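PDB 5O15: AmbC from Sorangium cellulosum, which carries a bifunctional dehydratase-cyclase domain that probably dehydrates a polyketide intermediate and then closes an oxygen heterocycle during ambruticin biosynthesis. Local coordinates for residues E44-V48 and F207-A212; L77-L83 and G110-F114; R178-A182 and A192-L196. All blocks are in the same frame, centred on the assembly; numbering follows the deposited sequence.

Interaction 1: residues E44-V48 and F207-A212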
loop_
_atom_site.group_PDB
_atom_site.type_symbol
_atom_site.label_atom_id
_atom_site.label_comp_id
_atom_site.label_asym_id
_atom_site.label_seq_id
_atom_site.Cartn_x
_atom_site.Cartn_y
_atom_site.Cartn_z
ATOM N N GLU A 44 8.505 -6.743 -16.736
ATOM C CA GLU A 44 9.529 -5.891 -16.136
ATOM C C GLU A 44 9.418 -5.870 -14.621
ATOM O O GLU A 44 10.440 -5.803 -13.928
ATOM C CB GLU A 44 9.420 -4.469 -16.683
ATOM C CG GLU A 44 9.502 -4.350 -18.211
ATOM C CD GLU A 44 9.029 -2.999 -18.742
ATOM O OE1 GLU A 44 8.923 -2.033 -17.949
ATOM O OE2 GLU A 44 8.748 -2.907 -19.957
ATOM N N HIS A 45 8.198 -5.967 -14.100
ATOM C CA HIS A 45 7.905 -5.941 -12.673
ATOM C C HIS A 45 7.268 -7.259 -12.274
ATOM O O HIS A 45 6.154 -7.286 -11.748
ATOM C CB HIS A 45 7.008 -4.748 -12.333
ATOM C CG HIS A 45 7.730 -3.460 -12.477
ATOM N ND1 HIS A 45 8.505 -2.925 -11.473
ATOM C CD2 HIS A 45 7.898 -2.657 -13.552
ATOM C CE1 HIS A 45 9.095 -1.832 -11.910
ATOM N NE2 HIS A 45 8.754 -1.656 -13.176
ATOM N N ALA A 46 7.975 -8.362 -12.506
ATOM C CA ALA A 46 7.424 -9.674 -12.212
ATOM C C ALA A 46 7.094 -9.832 -10.737
ATOM O O ALA A 46 6.228 -10.641 -10.398
ATOM C CB ALA A 46 8.391 -10.774 -12.660
ATOM N N TRP A 47 7.749 -9.068 -9.860
ATOM C CA TRP A 47 7.439 -9.128 -8.438
ATOM C C TRP A 47 5.958 -8.939 -8.131
ATOM O O TRP A 47 5.484 -9.470 -7.118
ATOM C CB TRP A 47 8.272 -8.132 -7.637
ATOM C CG TRP A 47 8.048 -6.680 -7.977
ATOM C CD1 TRP A 47 8.701 -5.938 -8.922
ATOM C CD2 TRP A 47 7.120 -5.782 -7.351
ATOM N NE1 TRP A 47 8.224 -4.645 -8.932
ATOM C CE2 TRP A 47 7.265 -4.527 -7.966
ATOM C CE3 TRP A 47 6.197 -5.918 -6.316
ATOM C CZ2 TRP A 47 6.532 -3.440 -7.585
ATOM C CZ3 TRP A 47 5.453 -4.814 -5.957
ATOM C CH2 TRP A 47 5.629 -3.603 -6.595
ATOM N N VAL A 48 5.210 -8.154 -8.941
ATOM C CA VAL A 48 3.816 -7.924 -8.581
ATOM C C VAL A 48 3.032 -9.224 -8.613
ATOM O O VAL A 48 2.006 -9.348 -7.938
ATOM C CB VAL A 48 3.147 -6.845 -9.469
ATOM C CG1 VAL A 48 3.867 -5.535 -9.307
ATOM C CG2 VAL A 48 3.071 -7.251 -10.937
ATOM N N PHE A 207 10.894 3.965 -6.680
ATOM C CA PHE A 207 9.538 4.240 -6.238
ATOM C C PHE A 207 9.559 5.313 -5.157
ATOM O O PHE A 207 10.569 5.536 -4.496
ATOM C CB PHE A 207 8.887 2.960 -5.678
ATOM C CG PHE A 207 8.578 1.912 -6.725
ATOM C CD1 PHE A 207 7.380 1.962 -7.415
ATOM C CD2 PHE A 207 9.476 0.923 -7.046
ATOM C CE1 PHE A 207 7.086 1.019 -8.379
ATOM C CE2 PHE A 207 9.181 -0.010 -8.023
ATOM C CZ PHE A 207 7.982 0.040 -8.680
ATOM N N GLY A 208 8.413 5.954 -4.961
ATOM C CA GLY A 208 8.260 6.798 -3.796
ATOM C C GLY A 208 8.310 5.953 -2.533
ATOM O O GLY A 208 9.162 6.154 -1.657
ATOM N N LEU A 209 7.396 4.997 -2.432
ATOM C CA LEU A 209 7.430 3.966 -1.413
ATOM C C LEU A 209 7.062 2.656 -2.088
ATOM O O LEU A 209 5.915 2.459 -2.506
ATOM C CB LEU A 209 6.496 4.315 -0.269
ATOM C CG LEU A 209 6.476 3.303 0.873
ATOM C CD1 LEU A 209 7.871 3.025 1.441
ATOM C CD2 LEU A 209 5.553 3.780 1.960
ATOM N N HIS A 210 8.054 1.775 -2.239
ATOM C CA HIS A 210 7.828 0.558 -2.978
ATOM C C HIS A 210 6.585 -0.128 -2.416
ATOM O O HIS A 210 6.496 -0.364 -1.198
ATOM C CB HIS A 210 9.034 -0.368 -2.802
ATOM C CG HIS A 210 9.070 -1.506 -3.756
ATOM N ND1 HIS A 210 8.135 -2.519 -3.731
ATOM C CD2 HIS A 210 9.934 -1.808 -4.757
ATOM C CE1 HIS A 210 8.438 -3.417 -4.656
ATOM N NE2 HIS A 210 9.531 -3.012 -5.288
ATOM N N PRO A 211 5.639 -0.516 -3.258
ATOM C CA PRO A 211 4.404 -1.121 -2.739
ATOM C C PRO A 211 4.600 -2.369 -1.921
ATOM O O PRO A 211 3.803 -2.636 -1.013
ATOM C CB PRO A 211 3.605 -1.383 -4.026
ATOM C CG PRO A 211 4.055 -0.302 -4.952
ATOM C CD PRO A 211 5.533 -0.145 -4.681
ATOM N N ALA A 212 5.636 -3.157 -2.215
ATOM C CA ALA A 212 5.868 -4.348 -1.406
ATOM C C ALA A 212 6.403 -4.010 -0.016
ATOM O O ALA A 212 6.210 -4.781 0.921
ATOM C CB ALA A 212 6.811 -5.317 -2.122
#
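Trp47 pushes its indole across from the 3-10 turn at 46-48 into the bend 207-212, and His210, Phe207, Pro211 and Ala212 meet it there. From CB, a first torsion that sets CG between the backbone N and the carbonyl carbon (chi1 63°) carries the indole toward that bend. On the five-membered side NE1 stays with its own loop, donating to His45 ND1 at 3.1 Å; NE1 lies in the imidazole plane, which would favour this rotation of His45, while ND1 sits 20° out of the indole plane. Further out, CZ2 meets Phe207 CZ at 3.9 Å, near the plane of the indole. CH2, at the far corner, carries the shortest approach, 3.4 Å from His210 CE1. That carbon lies over one indole face, while Val48 CG1 lies over the opposite one, so the six-membered ring is sandwiched. The two rings are oblique, their planes 44° apart. Pro211 CB comes up at the indole's edge, 4.0 Å from CH2, and CZ3 reaches Ala212 CB at 4.1 Å.

His210 and Pro211 open the HPxxxD signature of polyketide synthase dehydratases, whose aspartate, on the helix of the second hotdog, is the catalytic acid in relatives. His210 itself caps that helix: its ND1 accepts from Ala212 N at 3.0 Å, again in the plane of the ring.

Beside this, His45 CE1 touches Phe207 CZ at 3.9 Å, and Trp21 packs edge-to-face against both of these rings. Helix 61-75 also holds the bend: Glu66 accepts from Gly208 N and Leu209 N, and Thr62 OG1 bonds Pro211 O.

Interaction 2: residues L77-L83 and G110-F114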
loop_
_atom_site.group_PDB
_atom_site.type_symbol
_atom_site.label_atom_id
_atom_site.label_comp_id
_atom_site.label_asym_id
_atom_site.label_seq_id
_atom_site.Cartn_x
_atom_site.Cartn_y
_atom_site.Cartn_z
ATOM N N LEU A 77 1.247 18.730 -4.102
ATOM C CA LEU A 77 0.580 18.597 -2.830
ATOM C C LEU A 77 1.289 17.541 -1.987
ATOM O O LEU A 77 1.789 16.561 -2.538
ATOM C CB LEU A 77 -0.884 18.187 -3.014
ATOM C CG LEU A 77 -1.787 19.278 -3.592
ATOM C CD1 LEU A 77 -3.185 18.726 -3.946
ATOM C CD2 LEU A 77 -1.887 20.436 -2.600
ATOM N N PRO A 78 1.304 17.701 -0.662
ATOM C CA PRO A 78 2.157 16.839 0.164
ATOM C C PRO A 78 1.547 15.524 0.592
ATOM O O PRO A 78 2.293 14.686 1.132
ATOM C CB PRO A 78 2.463 17.731 1.377
ATOM C CG PRO A 78 1.276 18.612 1.498
ATOM C CD PRO A 78 0.849 18.915 0.069
ATOM N N SER A 79 0.252 15.310 0.436
ATOM C CA SER A 79 -0.377 14.162 1.064
ATOM C C SER A 79 -1.553 13.640 0.249
ATOM O O SER A 79 -2.225 14.394 -0.500
ATOM C CB SER A 79 -0.863 14.588 2.441
ATOM O OG SER A 79 -1.344 13.494 3.167
ATOM N N VAL A 80 -1.803 12.339 0.407
ATOM C CA VAL A 80 -3.039 11.695 0.019
ATOM C C VAL A 80 -3.965 11.786 1.216
ATOM O O VAL A 80 -3.812 11.064 2.206
ATOM C CB VAL A 80 -2.797 10.255 -0.415
ATOM C CG1 VAL A 80 -4.093 9.587 -0.813
ATOM C CG2 VAL A 80 -1.777 10.227 -1.528
ATOM N N SER A 81 -4.917 12.714 1.150
ATOM C CA SER A 81 -5.834 12.893 2.254
ATOM C C SER A 81 -6.781 11.702 2.397
ATOM O O SER A 81 -7.037 11.243 3.516
ATOM C CB SER A 81 -6.615 14.176 2.007
ATOM O OG SER A 81 -7.706 14.297 2.902
ATOM N N GLU A 82 -7.312 11.192 1.297
ATOM C CA GLU A 82 -8.193 10.032 1.340
ATOM C C GLU A 82 -7.991 9.225 0.073
ATOM O O GLU A 82 -7.760 9.805 -0.998
ATOM C CB GLU A 82 -9.675 10.432 1.429
ATOM C CG GLU A 82 -10.054 11.336 2.603
ATOM C CD GLU A 82 -9.804 10.693 3.968
ATOM O OE1 GLU A 82 -9.732 9.433 4.056
ATOM O OE2 GLU A 82 -9.677 11.456 4.968
ATOM N N LEU A 83 -8.072 7.906 0.204
ATOM C CA LEU A 83 -8.044 6.993 -0.919
ATOM C C LEU A 83 -9.015 5.862 -0.613
ATOM O O LEU A 83 -8.952 5.247 0.452
ATOM C CB LEU A 83 -6.618 6.473 -1.168
ATOM C CG LEU A 83 -6.455 5.592 -2.422
ATOM C CD1 LEU A 83 -5.053 5.675 -3.021
ATOM C CD2 LEU A 83 -6.831 4.143 -2.225
ATOM N N GLY A 110 -7.760 23.797 -0.729
ATOM C CA GLY A 110 -6.440 23.302 -1.048
ATOM C C GLY A 110 -6.389 21.812 -1.328
ATOM O O GLY A 110 -5.349 21.176 -1.098
ATOM N N ARG A 111 -7.476 21.235 -1.844
ATOM C CA ARG A 111 -7.561 19.801 -2.082
ATOM C C ARG A 111 -7.918 19.536 -3.528
ATOM O O ARG A 111 -8.567 20.390 -4.177
ATOM C CB ARG A 111 -8.615 19.206 -1.176
ATOM C CG ARG A 111 -8.216 19.342 0.270
ATOM C CD ARG A 111 -9.414 19.320 1.222
ATOM N NE ARG A 111 -10.025 18.000 1.309
ATOM C CZ ARG A 111 -9.545 17.001 2.048
ATOM N NH1 ARG A 111 -8.420 17.163 2.729
ATOM N NH2 ARG A 111 -10.173 15.830 2.102
ATOM N N ARG A 112 -7.488 18.395 -4.055
ATOM C CA ARG A 112 -7.774 17.960 -5.417
ATOM C C ARG A 112 -8.317 16.542 -5.420
ATOM O O ARG A 112 -7.678 15.627 -4.850
ATOM C CB ARG A 112 -6.553 17.970 -6.325
ATOM C CG ARG A 112 -5.917 19.328 -6.594
ATOM C CD ARG A 112 -4.719 19.169 -7.463
ATOM N NE ARG A 112 -4.019 20.391 -7.793
ATOM C CZ ARG A 112 -4.241 21.101 -8.889
ATOM N NH1 ARG A 112 -5.162 20.706 -9.759
ATOM N NH2 ARG A 112 -3.531 22.200 -9.120
ATOM N N GLY A 113 -9.433 16.291 -6.085
ATOM C CA GLY A 113 -9.833 14.912 -6.307
ATOM C C GLY A 113 -8.908 14.213 -7.280
ATOM O O GLY A 113 -8.207 14.822 -8.080
ATOM N N PHE A 114 -8.862 12.878 -7.185
ATOM C CA PHE A 114 -8.087 12.099 -8.136
ATOM C C PHE A 114 -8.748 10.743 -8.330
ATOM O O PHE A 114 -9.561 10.315 -7.516
ATOM C CB PHE A 114 -6.622 11.922 -7.687
ATOM C CG PHE A 114 -6.465 10.953 -6.559
ATOM C CD1 PHE A 114 -6.549 11.357 -5.252
ATOM C CD2 PHE A 114 -6.269 9.605 -6.835
ATOM C CE1 PHE A 114 -6.433 10.451 -4.220
ATOM C CE2 PHE A 114 -6.127 8.657 -5.775
ATOM C CZ PHE A 114 -6.238 9.095 -4.508
HETATM O O HOH W 1 -10.913 13.876 4.652
#
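Arg111 reaches Ser81 with both ends of its guanidinium fork, and this is the polar part of the contact. NH1 donates to Ser81 OG at 3.0 Å, with the oxygen tilted 23° from the guanidinium plane; the companion bond from NH2 to the same oxygen is weak. A bend at chi3 (71°) turns the arginine over Val135 of the intervening strand toward the serine. A water 2.7 Å from Glu82 OE2 continues weakly to Arg111 NH2, a doubtful bridge because Glu82 has two conformers; its OE1 is hydrogen-bonded with Ser243 OG. With an alanine in place of Arg111, Ser81 OG would probably lose both donors and a gap would open over Val135.

The apolar part has two patches. Leu77 CD1 lies against the aliphatic stem of Arg112, 3.9 Å from CG, while NH1 of that guanidinium pairs with Asp32 and the carbonyl of Glu104. Phe114 CZ meets Leu83 CD1 at 3.9 Å in the ring plane, and Val80 CG1 lies 4.2 Å from Phe114 CE1. Set apart from these is a carbonyl oxygen at the ring edge, Glu82 O, 3.5 Å from Phe114 CE1.

Strands 79-85 and 112-120 of the first hotdog are separated by strand 129-137, against which Ser81 and Glu82 form a classic beta bulge opposite Val135. The joining is therefore left to side chains: the arginine-serine bonds and the apolar contacts link two strands that are not sheet neighbours, across the strand between them.

Interaction 3: residues R178-A182 and A192-L196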
loop_
_atom_site.group_PDB
_atom_site.type_symbol
_atom_site.label_atom_id
_atom_site.label_comp_id
_atom_site.label_asym_id
_atom_site.label_seq_id
_atom_site.Cartn_x
_atom_site.Cartn_y
_atom_site.Cartn_z
ATOM N N ARG A 178 6.965 -11.332 1.360
ATOM C CA ARG A 178 7.413 -11.798 2.674
ATOM C C ARG A 178 8.455 -10.793 3.144
ATOM O O ARG A 178 9.656 -11.051 3.054
ATOM C CB ARG A 178 7.964 -13.232 2.619
ATOM C CG ARG A 178 6.867 -14.277 2.610
ATOM C CD ARG A 178 7.395 -15.729 2.766
ATOM N NE ARG A 178 7.779 -16.235 1.473
ATOM C CZ ARG A 178 6.929 -16.700 0.561
ATOM N NH1 ARG A 178 5.629 -16.694 0.807
ATOM N NH2 ARG A 178 7.374 -17.150 -0.613
ATOM N N GLY A 179 7.990 -9.621 3.594
ATOM C CA GLY A 179 8.878 -8.515 3.851
ATOM C C GLY A 179 9.037 -8.147 5.300
ATOM O O GLY A 179 9.526 -7.044 5.583
ATOM N N VAL A 180 8.638 -8.999 6.226
ATOM C CA VAL A 180 8.739 -8.720 7.653
ATOM C C VAL A 180 9.846 -9.591 8.229
ATOM O O VAL A 180 9.737 -10.825 8.252
ATOM C CB VAL A 180 7.428 -9.002 8.388
ATOM C CG1 VAL A 180 7.541 -8.553 9.847
ATOM C CG2 VAL A 180 6.278 -8.280 7.739
ATOM N N THR A 181 10.916 -8.987 8.704
ATOM C CA THR A 181 11.978 -9.819 9.241
ATOM C C THR A 181 11.816 -10.074 10.728
ATOM O O THR A 181 12.357 -11.075 11.222
ATOM C CB THR A 181 13.343 -9.202 8.960
ATOM O OG1 THR A 181 13.446 -7.990 9.684
ATOM C CG2 THR A 181 13.536 -8.902 7.521
ATOM N N ALA A 182 11.101 -9.237 11.471
ATOM C CA ALA A 182 10.875 -9.449 12.898
ATOM C C ALA A 182 9.751 -8.520 13.327
ATOM O O ALA A 182 9.566 -7.460 12.727
ATOM C CB ALA A 182 12.129 -9.126 13.707
ATOM N N ALA A 192 7.857 -3.436 13.953
ATOM C CA ALA A 192 8.413 -4.415 13.028
ATOM C C ALA A 192 9.599 -3.866 12.269
ATOM O O ALA A 192 9.678 -2.667 11.978
ATOM C CB ALA A 192 7.340 -4.920 12.058
ATOM N N ASP A 193 10.516 -4.783 11.920
ATOM C CA ASP A 193 11.558 -4.544 10.932
ATOM C C ASP A 193 11.060 -5.055 9.589
ATOM O O ASP A 193 10.722 -6.240 9.466
ATOM C CB ASP A 193 12.840 -5.271 11.332
ATOM C CG ASP A 193 13.477 -4.675 12.547
ATOM O OD1 ASP A 193 13.787 -3.472 12.547
ATOM O OD2 ASP A 193 13.755 -5.386 13.520
ATOM N N LEU A 194 11.042 -4.166 8.591
ATOM C CA LEU A 194 10.559 -4.452 7.247
ATOM C C LEU A 194 11.725 -4.362 6.274
ATOM O O LEU A 194 12.544 -3.451 6.361
ATOM C CB LEU A 194 9.499 -3.439 6.821
ATOM C CG LEU A 194 8.340 -3.202 7.790
ATOM C CD1 LEU A 194 7.351 -2.215 7.172
ATOM C CD2 LEU A 194 7.625 -4.476 8.202
ATOM N N ALA A 195 11.799 -5.287 5.327
ATOM C CA ALA A 195 12.869 -5.221 4.341
ATOM C C ALA A 195 12.428 -5.920 3.078
ATOM O O ALA A 195 11.875 -7.018 3.149
ATOM C CB ALA A 195 14.153 -5.896 4.845
ATOM N N LEU A 196 12.652 -5.263 1.946
ATOM C CA LEU A 196 12.407 -5.892 0.664
ATOM C C LEU A 196 13.379 -7.059 0.469
ATOM O O LEU A 196 14.579 -6.954 0.790
ATOM C CB LEU A 196 12.613 -4.893 -0.470
ATOM C CG LEU A 196 11.587 -3.739 -0.622
ATOM C CD1 LEU A 196 12.038 -2.738 -1.651
ATOM C CD2 LEU A 196 10.270 -4.246 -1.057
#
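Thr181 N donates to Asp193 O at 2.9 Å, the middle of three backbone bonds that zip 178-182 to 192-196 in an antiparallel hairpin. On one side of it Ala195 N gives its proton to Gly179 O, also at 2.9 Å; on the other, Asp193 N reaches Ala182 O at 3.0 Å. Gly179 O takes a second, softer contact from the CA of Leu194, 3.2 Å away. Val180 and Leu194 form a non-hydrogen-bonded pair, Ala182 and Asp193 a hydrogen-bonded one, and the register slips by one residue between them: a beta bulge with Thr181 at the corner.

Side chains fill in around this ladder. Val180 CG2 lies alongside Leu194 CD2 at 4.1 Å, both chains pointing the same way; Val180 CG1, anti to the backbone N (chi1 -174°), leans instead toward Ala192 CB. Thr181 has two conformers; in one of them its side chain crosses that of Asp193 at about a right angle, a doubtful contact for that reason. Gly179 CA lies 3.4 Å from Ala195 O in a CA-H...O contact.

The next shell fixes the carboxylate. Asp193 OD2 accepts from Trp152 NE1, and OD1 forms a salt bridge with Arg256, on the face shared with Ala182. Just before strand 180-186, Gly179 N donates to Gln219 OE1 of helix 211-225.

This hairpin belongs to the second hotdog. Strand 189-195 is bonded on its other edge to strand 254-261, and the face bearing Val180 and Leu194 rests on helix 211-225, through Gln219 and Leu213.

Interactions 1 and 3 meet directly: Leu196, just beyond strand 189-195, sets its CD2 3.8 Å from Ala212 CB and the same distance from His210 ND1. Their centres are 15 Å apart, and helix 211-225 serves both, its start in interaction 1, and Leu213, Gln219 and Ala220 against the hairpin of interaction 3. Interaction 2 stands apart, its centre about 22 Å from that of interaction 1 and 29 Å from that of interaction 3, in the first hotdog and on the opposite side of the chain's centre from interaction 3. Interaction 1 ties the two hotdogs together at the motif that, by analogy with other dehydratases, supplies the acid of an active site between them.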